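PDB 5XDD: thermophilic dibenzothiophene desulfurization enzyme C, which probably catalyses the flavin-dependent S-oxidation of dibenzothiophene to its 5-oxide and then its 5,5-dioxide, consuming FMNH2 and oxygen. Local coordinates for residues Phe98-Leu103 with Ser245-Ile250; Gly125-Glu130 with Leu168-Val173; Glu332-Leu337 with Pro408-Tyr413. All coordinates share one frame; numbering follows the deposited sequence.

Interaction 1. Residues Phe98-Leu103 with Ser245-Ile250. With IND (indole), chain Q.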
loop_
_atom_site.group_PDB
_atom_site.type_symbol
_atom_site.label_atom_id
_atom_site.label_comp_id
_atom_site.label_asym_id
_atom_site.label_seq_id
_atom_site.Cartn_x
_atom_site.Cartn_y
_atom_site.Cartn_z
ATOM N N PHE C 98 -15.165 -13.978 -31.291
ATOM C CA PHE C 98 -14.761 -13.861 -32.682
ATOM C C PHE C 98 -13.321 -14.337 -32.877
ATOM O O PHE C 98 -13.019 -15.028 -33.857
ATOM C CB PHE C 98 -14.896 -12.424 -33.173
ATOM C CG PHE C 98 -14.501 -12.281 -34.611
ATOM C CD1 PHE C 98 -15.364 -12.682 -35.610
ATOM C CD2 PHE C 98 -13.234 -11.848 -34.958
ATOM C CE1 PHE C 98 -14.988 -12.612 -36.932
ATOM C CE2 PHE C 98 -12.842 -11.778 -36.280
ATOM C CZ PHE C 98 -13.717 -12.150 -37.265
ATOM N N ALA C 99 -12.421 -13.961 -31.963
ATOM C CA ALA C 99 -11.018 -14.367 -32.073
ATOM C C ALA C 99 -10.886 -15.893 -32.081
ATOM O O ALA C 99 -10.134 -16.460 -32.889
ATOM C CB ALA C 99 -10.195 -13.742 -30.926
ATOM N N TYR C 100 -11.592 -16.576 -31.173
ATOM C CA TYR C 100 -11.544 -18.031 -31.144
ATOM C C TYR C 100 -12.041 -18.605 -32.465
ATOM O O TYR C 100 -11.433 -19.524 -33.016
ATOM C CB TYR C 100 -12.386 -18.590 -29.979
ATOM C CG TYR C 100 -12.102 -20.049 -29.691
ATOM C CD1 TYR C 100 -12.772 -21.065 -30.373
ATOM C CD2 TYR C 100 -11.140 -20.421 -28.755
ATOM C CE1 TYR C 100 -12.482 -22.382 -30.146
ATOM C CE2 TYR C 100 -10.862 -21.710 -28.523
ATOM C CZ TYR C 100 -11.518 -22.712 -29.213
ATOM O OH TYR C 100 -11.170 -24.022 -28.928
ATOM N N VAL C 101 -13.177 -18.098 -32.964
ATOM C CA VAL C 101 -13.703 -18.565 -34.244
ATOM C C VAL C 101 -12.668 -18.345 -35.335
ATOM O O VAL C 101 -12.373 -19.249 -36.133
ATOM C CB VAL C 101 -15.039 -17.859 -34.571
ATOM C CG1 VAL C 101 -15.495 -18.185 -36.009
ATOM C CG2 VAL C 101 -16.112 -18.224 -33.563
ATOM N N ASP C 102 -12.091 -17.142 -35.394
ATOM C CA ASP C 102 -11.151 -16.861 -36.473
ATOM C C ASP C 102 -9.908 -17.733 -36.365
ATOM O O ASP C 102 -9.278 -18.031 -37.385
ATOM C CB ASP C 102 -10.761 -15.395 -36.489
ATOM C CG ASP C 102 -10.100 -14.973 -37.800
ATOM O OD1 ASP C 102 -10.703 -15.182 -38.894
ATOM O OD2 ASP C 102 -8.974 -14.440 -37.743
ATOM N N LEU C 103 -9.529 -18.135 -35.154
ATOM C CA LEU C 103 -8.277 -18.867 -35.007
ATOM C C LEU C 103 -8.450 -20.336 -35.329
ATOM O O LEU C 103 -7.458 -20.992 -35.662
ATOM C CB LEU C 103 -7.696 -18.681 -33.596
ATOM C CG LEU C 103 -7.144 -17.267 -33.340
ATOM C CD1 LEU C 103 -7.104 -16.986 -31.828
ATOM C CD2 LEU C 103 -5.737 -17.052 -33.990
ATOM N N SER C 245 -2.873 -20.149 -29.780
ATOM C CA SER C 245 -2.513 -19.838 -28.398
ATOM C C SER C 245 -2.489 -18.325 -28.129
ATOM O O SER C 245 -2.344 -17.918 -26.968
ATOM C CB SER C 245 -1.146 -20.472 -28.031
ATOM O OG SER C 245 -0.082 -19.853 -28.736
ATOM N N LEU C 246 -2.620 -17.491 -29.152
ATOM C CA LEU C 246 -2.847 -16.065 -28.950
ATOM C C LEU C 246 -4.219 -15.755 -28.351
ATOM O O LEU C 246 -4.442 -14.625 -27.904
ATOM C CB LEU C 246 -2.717 -15.310 -30.275
ATOM C CG LEU C 246 -1.345 -15.249 -30.919
ATOM C CD1 LEU C 246 -1.465 -14.349 -32.126
ATOM C CD2 LEU C 246 -0.263 -14.703 -29.951
ATOM N N TRP C 247 -5.139 -16.707 -28.314
ATOM C CA TRP C 247 -6.481 -16.358 -27.871
ATOM C C TRP C 247 -6.445 -15.829 -26.436
ATOM O O TRP C 247 -7.158 -14.875 -26.096
ATOM C CB TRP C 247 -7.441 -17.559 -27.977
ATOM C CG TRP C 247 -8.817 -17.243 -27.396
ATOM C CD1 TRP C 247 -9.872 -16.625 -28.047
ATOM C CD2 TRP C 247 -9.269 -17.493 -26.064
ATOM N NE1 TRP C 247 -10.926 -16.480 -27.204
ATOM C CE2 TRP C 247 -10.597 -17.011 -25.979
ATOM C CE3 TRP C 247 -8.680 -18.055 -24.923
ATOM C CZ2 TRP C 247 -11.339 -17.058 -24.797
ATOM C CZ3 TRP C 247 -9.424 -18.111 -23.748
ATOM C CH2 TRP C 247 -10.746 -17.620 -23.697
ATOM N N THR C 248 -5.605 -16.421 -25.596
ATOM C CA THR C 248 -5.619 -16.086 -24.173
ATOM C C THR C 248 -5.054 -14.695 -23.918
ATOM O O THR C 248 -5.745 -13.880 -23.274
ATOM C CB THR C 248 -4.900 -17.167 -23.370
ATOM O OG1 THR C 248 -5.450 -18.446 -23.694
ATOM C CG2 THR C 248 -5.131 -16.952 -21.842
ATOM N N PRO C 249 -3.866 -14.332 -24.411
ATOM C CA PRO C 249 -3.425 -12.951 -24.205
ATOM C C PRO C 249 -4.355 -11.927 -24.823
ATOM O O PRO C 249 -4.519 -10.842 -24.257
ATOM C CB PRO C 249 -2.026 -12.932 -24.823
ATOM C CG PRO C 249 -1.986 -14.163 -25.728
ATOM C CD PRO C 249 -2.835 -15.160 -25.066
ATOM N N ILE C 250 -4.930 -12.212 -25.995
ATOM C CA ILE C 250 -5.933 -11.321 -26.575
ATOM C C ILE C 250 -7.070 -11.093 -25.589
ATOM O O ILE C 250 -7.513 -9.961 -25.363
ATOM C CB ILE C 250 -6.455 -11.907 -27.907
ATOM C CG1 ILE C 250 -5.355 -11.783 -28.980
ATOM C CG2 ILE C 250 -7.780 -11.211 -28.377
ATOM C CD1 ILE C 250 -5.719 -12.414 -30.344
HETATM N N1 IND Q . -14.564 -18.351 -23.612
HETATM C C2 IND Q . -14.587 -17.092 -23.152
HETATM C C3 IND Q . -14.059 -17.207 -21.983
HETATM C C4 IND Q . -13.082 -18.891 -20.394
HETATM C C5 IND Q . -12.802 -20.256 -20.300
HETATM C C6 IND Q . -13.108 -21.110 -21.370
HETATM C C7 IND Q . -13.687 -20.592 -22.540
HETATM C C8 IND Q . -13.986 -19.247 -22.647
HETATM C C9 IND Q . -13.666 -18.378 -21.539
#
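Y100 and W247 form a T-shaped (edge-to-face) aromatic pair in a buried, apolar contact between the C-terminal end of helix 85-104 and the N-terminal end of helix 247-276. The centroids of the Y100 ring and the five-membered ring of W247 lie 5.4 Å apart, and their planes stand at 86°. Y100 brings CD2 over one face of the W247 ring, 4.0 Å above its mean plane and displaced toward its rim. W247 in turn presses CD1 against the tyrosine's root, 3.7 Å from Y100 CB and 3.6 Å from Y100 N, so CD1 of the five-membered ring sits close against the backbone of the facing helix. With CG of W247 anti to its own N (chi1 175°), the ring reaches across the gap between the two helices, and NE1 donates to the backbone oxygen of S96, one turn before Y100, which helps fix its rotation. This is the acyl-CoA dehydrogenase fold, and the contact joins its N-terminal helical domain to helix 247-276 of the C-terminal helical bundle. Smaller apolar groups fill in around the aromatic pair: A99 CB lies 4.1 Å from W247 CD1 and also meets I250 CG2, while L103 CD1 packs 3.9 Å from W247 CB. W324 of helix 293-324 covers L103 and I250, and Y100 additionally stacks on F104. The six-membered end of W247 points into the pocket, where CZ2 comes within 3.6 Å of C2 of the bound indole, which meets the tryptophan at its edge.

Interaction 2. Residues Gly125-Glu130 with Leu168-Val173. With FMN (flavin mononucleotide), chain M; IND (indole), chain Q.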
loop_
_atom_site.group_PDB
_atom_site.type_symbol
_atom_site.label_atom_id
_atom_site.label_comp_id
_atom_site.label_asym_id
_atom_site.label_seq_id
_atom_site.Cartn_x
_atom_site.Cartn_y
_atom_site.Cartn_z
ATOM N N GLY C 125 -22.272 -14.675 -28.230
ATOM C CA GLY C 125 -22.144 -15.008 -26.821
ATOM C C GLY C 125 -21.424 -16.345 -26.673
ATOM O O GLY C 125 -21.025 -16.951 -27.666
ATOM N N ASN C 126 -21.272 -16.801 -25.426
ATOM C CA ASN C 126 -20.552 -18.062 -25.251
ATOM C C ASN C 126 -21.074 -18.824 -24.048
ATOM O O ASN C 126 -21.694 -18.266 -23.145
ATOM C CB ASN C 126 -19.035 -17.869 -25.121
ATOM C CG ASN C 126 -18.629 -17.453 -23.757
ATOM O OD1 ASN C 126 -18.214 -18.263 -22.917
ATOM N ND2 ASN C 126 -18.755 -16.181 -23.512
ATOM N N ALA C 127 -20.856 -20.140 -24.087
ATOM C CA ALA C 127 -21.226 -21.058 -23.012
ATOM C C ALA C 127 -20.070 -22.047 -22.851
ATOM O O ALA C 127 -19.993 -23.049 -23.568
ATOM C CB ALA C 127 -22.545 -21.763 -23.319
ATOM N N SER C 128 -19.193 -21.781 -21.884
ATOM C CA SER C 128 -17.877 -22.413 -21.823
ATOM C C SER C 128 -17.576 -22.960 -20.432
ATOM O O SER C 128 -17.237 -24.138 -20.279
ATOM C CB SER C 128 -16.795 -21.399 -22.217
ATOM O OG SER C 128 -17.115 -20.773 -23.431
ATOM N N SER C 129 -17.682 -22.096 -19.410
ATOM C CA SER C 129 -17.358 -22.474 -18.038
ATOM C C SER C 129 -18.514 -23.224 -17.368
ATOM O O SER C 129 -19.669 -23.167 -17.800
ATOM C CB SER C 129 -16.979 -21.232 -17.219
ATOM O OG SER C 129 -15.734 -20.726 -17.699
ATOM N N GLU C 130 -18.179 -23.940 -16.292
ATOM C CA GLU C 130 -19.133 -24.750 -15.541
ATOM C C GLU C 130 -18.975 -24.469 -14.055
ATOM O O GLU C 130 -18.005 -23.848 -13.623
ATOM C CB GLU C 130 -18.925 -26.242 -15.851
ATOM C CG GLU C 130 -19.020 -26.528 -17.361
ATOM C CD GLU C 130 -18.941 -27.992 -17.706
ATOM O OE1 GLU C 130 -19.066 -28.840 -16.805
ATOM O OE2 GLU C 130 -18.768 -28.297 -18.895
ATOM N N LEU C 168 -23.968 -18.840 -30.280
ATOM C CA LEU C 168 -23.251 -19.187 -29.062
ATOM C C LEU C 168 -22.017 -19.975 -29.447
ATOM O O LEU C 168 -22.105 -20.925 -30.232
ATOM C CB LEU C 168 -24.091 -20.025 -28.109
ATOM C CG LEU C 168 -25.348 -19.364 -27.532
ATOM C CD1 LEU C 168 -26.226 -20.354 -26.807
ATOM C CD2 LEU C 168 -24.965 -18.229 -26.590
ATOM N N LEU C 169 -20.879 -19.553 -28.918
ATOM C CA LEU C 169 -19.669 -20.368 -28.904
ATOM C C LEU C 169 -19.730 -21.288 -27.699
ATOM O O LEU C 169 -19.733 -20.823 -26.555
ATOM C CB LEU C 169 -18.428 -19.471 -28.868
ATOM C CG LEU C 169 -17.055 -20.130 -28.685
ATOM C CD1 LEU C 169 -16.699 -21.058 -29.819
ATOM C CD2 LEU C 169 -15.957 -19.065 -28.541
ATOM N N VAL C 170 -19.772 -22.592 -27.951
ATOM C CA VAL C 170 -20.061 -23.594 -26.942
ATOM C C VAL C 170 -18.901 -24.580 -26.884
ATOM O O VAL C 170 -18.347 -24.948 -27.927
ATOM C CB VAL C 170 -21.379 -24.327 -27.269
ATOM C CG1 VAL C 170 -21.695 -25.403 -26.236
ATOM C CG2 VAL C 170 -22.535 -23.357 -27.322
ATOM N N PHE C 171 -18.556 -25.033 -25.667
ATOM C CA PHE C 171 -17.495 -25.997 -25.436
ATOM C C PHE C 171 -18.016 -27.206 -24.681
ATOM O O PHE C 171 -18.743 -27.069 -23.693
ATOM C CB PHE C 171 -16.338 -25.386 -24.595
ATOM C CG PHE C 171 -15.609 -24.275 -25.273
ATOM C CD1 PHE C 171 -16.097 -22.977 -25.253
ATOM C CD2 PHE C 171 -14.429 -24.527 -25.919
ATOM C CE1 PHE C 171 -15.403 -21.951 -25.882
ATOM C CE2 PHE C 171 -13.732 -23.517 -26.555
ATOM C CZ PHE C 171 -14.223 -22.233 -26.545
ATOM N N ALA C 172 -17.559 -28.384 -25.096
ATOM C CA ALA C 172 -17.940 -29.641 -24.475
ATOM C C ALA C 172 -16.770 -30.616 -24.558
ATOM O O ALA C 172 -15.774 -30.370 -25.250
ATOM C CB ALA C 172 -19.170 -30.238 -25.139
ATOM N N VAL C 173 -16.912 -31.736 -23.853
ATOM C CA VAL C 173 -15.916 -32.803 -23.829
ATOM C C VAL C 173 -16.550 -34.077 -24.368
ATOM O O VAL C 173 -17.644 -34.468 -23.939
ATOM C CB VAL C 173 -15.343 -33.043 -22.422
ATOM C CG1 VAL C 173 -14.700 -31.760 -21.892
ATOM C CG2 VAL C 173 -16.418 -33.499 -21.482
HETATM N N1 FMN M . -16.310 -17.800 -18.056
HETATM C C2 FMN M . -16.498 -18.236 -19.343
HETATM O O2 FMN M . -16.066 -19.331 -19.700
HETATM N N3 FMN M . -17.192 -17.452 -20.237
HETATM C C4 FMN M . -17.687 -16.232 -19.850
HETATM O O4 FMN M . -18.282 -15.553 -20.693
HETATM C C4A FMN M . -17.513 -15.774 -18.536
HETATM N N5 FMN M . -18.016 -14.527 -18.139
HETATM C C5A FMN M . -17.814 -14.095 -16.824
HETATM C C6 FMN M . -18.304 -12.851 -16.414
HETATM C C7 FMN M . -18.113 -12.408 -15.097
HETATM C C7M FMN M . -18.641 -11.063 -14.680
HETATM C C8 FMN M . -17.427 -13.214 -14.200
HETATM C C8M FMN M . -17.183 -12.790 -12.774
HETATM C C9 FMN M . -16.925 -14.449 -14.606
HETATM C C9A FMN M . -17.107 -14.909 -15.916
HETATM N N10 FMN M . -16.568 -16.132 -16.327
HETATM C C10 FMN M . -16.810 -16.575 -17.632
HETATM C "C1'" FMN M . -15.945 -17.094 -15.328
HETATM C "C2'" FMN M . -14.503 -17.507 -15.137
HETATM O "O2'" FMN M . -14.024 -18.119 -16.340
HETATM C "C3'" FMN M . -14.494 -18.502 -13.953
HETATM O "O3'" FMN M . -15.290 -19.647 -14.245
HETATM C "C4'" FMN M . -15.027 -17.955 -12.609
HETATM O "O4'" FMN M . -14.740 -16.564 -12.521
HETATM C "C5'" FMN M . -14.450 -18.720 -11.402
HETATM O "O5'" FMN M . -15.330 -18.700 -10.277
HETATM P P FMN M . -14.844 -18.917 -8.730
HETATM O O1P FMN M . -13.616 -17.996 -8.512
HETATM O O2P FMN M . -14.456 -20.350 -8.476
HETATM O O3P FMN M . -15.977 -18.650 -7.748
HETATM N N1 IND Q . -14.564 -18.351 -23.612
HETATM C C2 IND Q . -14.587 -17.092 -23.152
HETATM C C3 IND Q . -14.059 -17.207 -21.983
HETATM C C4 IND Q . -13.082 -18.891 -20.394
HETATM C C5 IND Q . -12.802 -20.256 -20.300
HETATM C C6 IND Q . -13.108 -21.110 -21.370
HETATM C C7 IND Q . -13.687 -20.592 -22.540
HETATM C C8 IND Q . -13.986 -19.247 -22.647
HETATM C C9 IND Q . -13.666 -18.378 -21.539
#
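G125-A127 and L168-F171 pair as parallel strands of the middle beta domain, at the point where the first strand gives way to a flavin-binding loop. Three backbone bonds join them: L169 N to G125 O, A127 N to L169 O at 2.8 Å, and a longer one from F171 N to A127 O at 3.2 Å. A127 and V170 share one face of the sheet, under F217, whereas N126 and L169 share the other, against helix 85-104. On that face N126 holds CG between its backbone N and carbonyl carbon (chi1 80°), which sets the amide before the pyrimidine edge of FMN. Its OD1 accepts from FMN N3 at 3.0 Å and ND2 donates to FMN O4 at 2.9 Å, both nearly straight, so the amide reads a donor and an acceptor side by side. The flavin's donor N3 and acceptor O4 thereby set the amide's orientation, and OD1 also accepts from S128 OG at 2.8 Å. Replacing N126 with an alanine would probably strip flavin N3 and O4 of these mates and set the S128 hydroxyl free to turn. That hydroxyl approaches the F171 ring obliquely, S128 OG to F171 CD1 a doubtfully short 3.0 Å, and S128 also borders the bound indole. Strand and loop belong to the middle beta domain of the acyl-CoA dehydrogenase fold, consistent with the FMN contacts of N126 and S129.

Interaction 3. Residues Glu332-Leu337 with Pro408-Tyr413. With FMN (flavin mononucleotide), chain M; IND (indole), chain Q; SO4 (sulfate ion), chain P.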
loop_
_atom_site.group_PDB
_atom_site.type_symbol
_atom_site.label_atom_id
_atom_site.label_comp_id
_atom_site.label_asym_id
_atom_site.label_seq_id
_atom_site.Cartn_x
_atom_site.Cartn_y
_atom_site.Cartn_z
ATOM N N GLU C 332 8.325 -18.151 -27.497
ATOM C CA GLU C 332 8.953 -17.018 -26.829
ATOM C C GLU C 332 8.211 -15.716 -27.129
ATOM O O GLU C 332 8.063 -14.862 -26.248
ATOM C CB GLU C 332 10.422 -16.927 -27.249
ATOM C CG GLU C 332 11.259 -18.152 -26.851
ATOM C CD GLU C 332 11.269 -19.292 -27.894
ATOM O OE1 GLU C 332 10.232 -19.560 -28.547
ATOM O OE2 GLU C 332 12.336 -19.931 -28.057
ATOM N N GLN C 333 7.748 -15.543 -28.371
ATOM C CA GLN C 333 6.915 -14.389 -28.703
ATOM C C GLN C 333 5.559 -14.458 -28.006
ATOM O O GLN C 333 5.072 -13.441 -27.500
ATOM C CB GLN C 333 6.715 -14.299 -30.213
ATOM C CG GLN C 333 7.981 -13.974 -30.959
ATOM C CD GLN C 333 7.849 -14.230 -32.436
ATOM O OE1 GLN C 333 7.113 -15.121 -32.865
ATOM N NE2 GLN C 333 8.561 -13.441 -33.228
ATOM N N ARG C 334 4.932 -15.636 -27.983
ATOM C CA ARG C 334 3.624 -15.763 -27.344
ATOM C C ARG C 334 3.753 -15.598 -25.839
ATOM O O ARG C 334 2.912 -14.962 -25.195
ATOM C CB ARG C 334 3.007 -17.119 -27.676
ATOM C CG ARG C 334 1.577 -17.361 -27.143
ATOM C CD ARG C 334 1.478 -17.842 -25.732
ATOM N NE ARG C 334 0.074 -18.092 -25.406
ATOM C CZ ARG C 334 -0.414 -18.309 -24.188
ATOM N NH1 ARG C 334 0.380 -18.298 -23.118
ATOM N NH2 ARG C 334 -1.712 -18.531 -24.037
ATOM N N GLY C 335 4.806 -16.181 -25.271
ATOM C CA GLY C 335 5.022 -16.086 -23.842
ATOM C C GLY C 335 5.387 -14.690 -23.396
ATOM O O GLY C 335 4.966 -14.245 -22.327
ATOM N N GLN C 336 6.196 -13.987 -24.184
ATOM C CA GLN C 336 6.471 -12.600 -23.856
ATOM C C GLN C 336 5.189 -11.788 -23.880
ATOM O O GLN C 336 4.969 -10.929 -23.020
ATOM C CB GLN C 336 7.496 -11.998 -24.826
ATOM C CG GLN C 336 8.951 -12.126 -24.413
ATOM C CD GLN C 336 9.298 -11.214 -23.244
ATOM O OE1 GLN C 336 8.678 -10.153 -23.054
ATOM N NE2 GLN C 336 10.286 -11.627 -22.445
ATOM N N LEU C 337 4.355 -12.012 -24.892
ATOM C CA LEU C 337 3.109 -11.269 -24.996
ATOM C C LEU C 337 2.209 -11.542 -23.800
ATOM O O LEU C 337 1.624 -10.609 -23.242
ATOM C CB LEU C 337 2.395 -11.638 -26.285
ATOM C CG LEU C 337 1.005 -10.990 -26.427
ATOM C CD1 LEU C 337 1.123 -9.479 -26.598
ATOM C CD2 LEU C 337 0.239 -11.601 -27.550
ATOM N N PRO C 408 4.326 -18.699 -19.026
ATOM C CA PRO C 408 3.130 -19.382 -18.541
ATOM C C PRO C 408 2.767 -20.523 -19.472
ATOM O O PRO C 408 2.981 -20.451 -20.684
ATOM C CB PRO C 408 2.062 -18.275 -18.532
ATOM C CG PRO C 408 2.602 -17.191 -19.303
ATOM C CD PRO C 408 4.080 -17.284 -19.307
ATOM N N THR C 409 2.228 -21.583 -18.896
ATOM C CA THR C 409 1.763 -22.702 -19.696
ATOM C C THR C 409 0.433 -22.322 -20.341
ATOM O O THR C 409 -0.532 -22.024 -19.620
ATOM C CB THR C 409 1.587 -23.949 -18.847
ATOM O OG1 THR C 409 0.543 -23.718 -17.908
ATOM C CG2 THR C 409 2.844 -24.262 -18.088
ATOM N N PRO C 410 0.337 -22.293 -21.664
ATOM C CA PRO C 410 -0.902 -21.815 -22.278
ATOM C C PRO C 410 -2.094 -22.646 -21.824
ATOM O O PRO C 410 -1.995 -23.860 -21.628
ATOM C CB PRO C 410 -0.631 -21.961 -23.780
ATOM C CG PRO C 410 0.837 -21.920 -23.912
ATOM C CD PRO C 410 1.348 -22.647 -22.680
ATOM N N SER C 411 -3.215 -21.968 -21.620
ATOM C CA SER C 411 -4.467 -22.585 -21.197
ATOM C C SER C 411 -5.581 -21.582 -21.498
ATOM O O SER C 411 -5.342 -20.556 -22.142
ATOM C CB SER C 411 -4.403 -22.949 -19.712
ATOM O OG SER C 411 -4.611 -21.781 -18.931
ATOM N N PHE C 412 -6.801 -21.853 -21.029
ATOM C CA PHE C 412 -7.853 -20.849 -21.167
ATOM C C PHE C 412 -7.674 -19.667 -20.222
ATOM O O PHE C 412 -8.419 -18.680 -20.344
ATOM C CB PHE C 412 -9.231 -21.487 -20.960
ATOM C CG PHE C 412 -9.666 -22.383 -22.110
ATOM C CD1 PHE C 412 -9.986 -21.835 -23.341
ATOM C CD2 PHE C 412 -9.747 -23.760 -21.959
ATOM C CE1 PHE C 412 -10.384 -22.643 -24.410
ATOM C CE2 PHE C 412 -10.159 -24.574 -23.030
ATOM C CZ PHE C 412 -10.462 -24.014 -24.250
ATOM N N TYR C 413 -6.692 -19.728 -19.320
ATOM C CA TYR C 413 -6.455 -18.679 -18.342
ATOM C C TYR C 413 -5.073 -18.068 -18.414
ATOM O O TYR C 413 -4.881 -16.967 -17.898
ATOM C CB TYR C 413 -6.653 -19.216 -16.921
ATOM C CG TYR C 413 -8.084 -19.525 -16.564
ATOM C CD1 TYR C 413 -8.959 -18.512 -16.205
ATOM C CD2 TYR C 413 -8.565 -20.829 -16.595
ATOM C CE1 TYR C 413 -10.286 -18.784 -15.873
ATOM C CE2 TYR C 413 -9.892 -21.114 -16.264
ATOM C CZ TYR C 413 -10.743 -20.085 -15.895
ATOM O OH TYR C 413 -12.062 -20.345 -15.556
HETATM N N1 FMN M . -16.310 -17.800 -18.056
HETATM C C2 FMN M . -16.498 -18.236 -19.343
HETATM O O2 FMN M . -16.066 -19.331 -19.700
HETATM N N3 FMN M . -17.192 -17.452 -20.237
HETATM C C4 FMN M . -17.687 -16.232 -19.850
HETATM O O4 FMN M . -18.282 -15.553 -20.693
HETATM C C4A FMN M . -17.513 -15.774 -18.536
HETATM N N5 FMN M . -18.016 -14.527 -18.139
HETATM C C5A FMN M . -17.814 -14.095 -16.824
HETATM C C6 FMN M . -18.304 -12.851 -16.414
HETATM C C7 FMN M . -18.113 -12.408 -15.097
HETATM C C7M FMN M . -18.641 -11.063 -14.680
HETATM C C8 FMN M . -17.427 -13.214 -14.200
HETATM C C8M FMN M . -17.183 -12.790 -12.774
HETATM C C9 FMN M . -16.925 -14.449 -14.606
HETATM C C9A FMN M . -17.107 -14.909 -15.916
HETATM N N10 FMN M . -16.568 -16.132 -16.327
HETATM C C10 FMN M . -16.810 -16.575 -17.632
HETATM C "C1'" FMN M . -15.945 -17.094 -15.328
HETATM C "C2'" FMN M . -14.503 -17.507 -15.137
HETATM O "O2'" FMN M . -14.024 -18.119 -16.340
HETATM C "C3'" FMN M . -14.494 -18.502 -13.953
HETATM O "O3'" FMN M . -15.290 -19.647 -14.245
HETATM C "C4'" FMN M . -15.027 -17.955 -12.609
HETATM O "O4'" FMN M . -14.740 -16.564 -12.521
HETATM C "C5'" FMN M . -14.450 -18.720 -11.402
HETATM O "O5'" FMN M . -15.330 -18.700 -10.277
HETATM P P FMN M . -14.844 -18.917 -8.730
HETATM O O1P FMN M . -13.616 -17.996 -8.512
HETATM O O2P FMN M . -14.456 -20.350 -8.476
HETATM O O3P FMN M . -15.977 -18.650 -7.748
HETATM N N1 IND Q . -14.564 -18.351 -23.612
HETATM C C2 IND Q . -14.587 -17.092 -23.152
HETATM C C3 IND Q . -14.059 -17.207 -21.983
HETATM C C4 IND Q . -13.082 -18.891 -20.394
HETATM C C5 IND Q . -12.802 -20.256 -20.300
HETATM C C6 IND Q . -13.108 -21.110 -21.370
HETATM C C7 IND Q . -13.687 -20.592 -22.540
HETATM C C8 IND Q . -13.986 -19.247 -22.647
HETATM C C9 IND Q . -13.666 -18.378 -21.539
HETATM S S SO4 P . 9.809 -9.976 -33.547
HETATM O O1 SO4 P . 8.829 -8.947 -33.882
HETATM O O2 SO4 P . 11.123 -9.348 -33.485
HETATM O O3 SO4 P . 9.577 -10.604 -32.245
HETATM O O4 SO4 P . 9.783 -11.017 -34.573
HETATM O O HOH W 1 3.100 -18.681 -22.664
#
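A proline ring lies over the flat guanidinium of R334: P410 CB sits 3.5 Å above the guanidinium plane, offset toward its rim, and P410 CB is 3.6 Å from R334 NH2. The contact joins helix 331-358 of the C-terminal helical domain to the irregular tail 408-413, whose last residues reach the flavin site. R334 extends with CG anti to its backbone N (chi1 -176°) and then bends at chi2 (-84°), bringing the guanidinium under the proline. NE donates to S245 O and NH1 forms a salt bridge with the chain's terminal carboxylate on S414, so the group is gripped from more than one direction. A water links NH1 to the tail as well: it accepts from R334 NH1 at 2.8 Å and donates to P408 O at 2.7 Å, spanning a pair too far apart for a direct bond. Nearby, P408 CD approaches G335 O. Further along, an ST turn, in which S411 OG accepts from Y413 N at 2.9 Å, shapes the tail before two residues that reach the ligands. F412 lays one ring face against the bound indole, its CG 3.7 Å from C6, and Y413 OH shares a 3.1 Å hydrogen bond with the ribityl hydroxyl O2' of FMN.

How the interactions relate
All three interactions border the same pocket, where the bound indole touches each of them and FMN touches interactions 2 and 3. W247 of interaction 1 stays about 7 Å from FMN at the nearest atoms. Interactions 1 and 2 meet where Y100 OH packs 3.5 Å from F171 CE2. Interactions 1 and 3, with centres 12 Å apart, are joined by a probable hydrogen bond from T248 OG1 to S411 O (2.6 Å). Although the centres of interactions 2 and 3 are 22 Å apart, F171 CE2 and F412 CZ approach to 4.0 Å. W247, F171 and F412 thus bring an aromatic side chain from each contact to the indole.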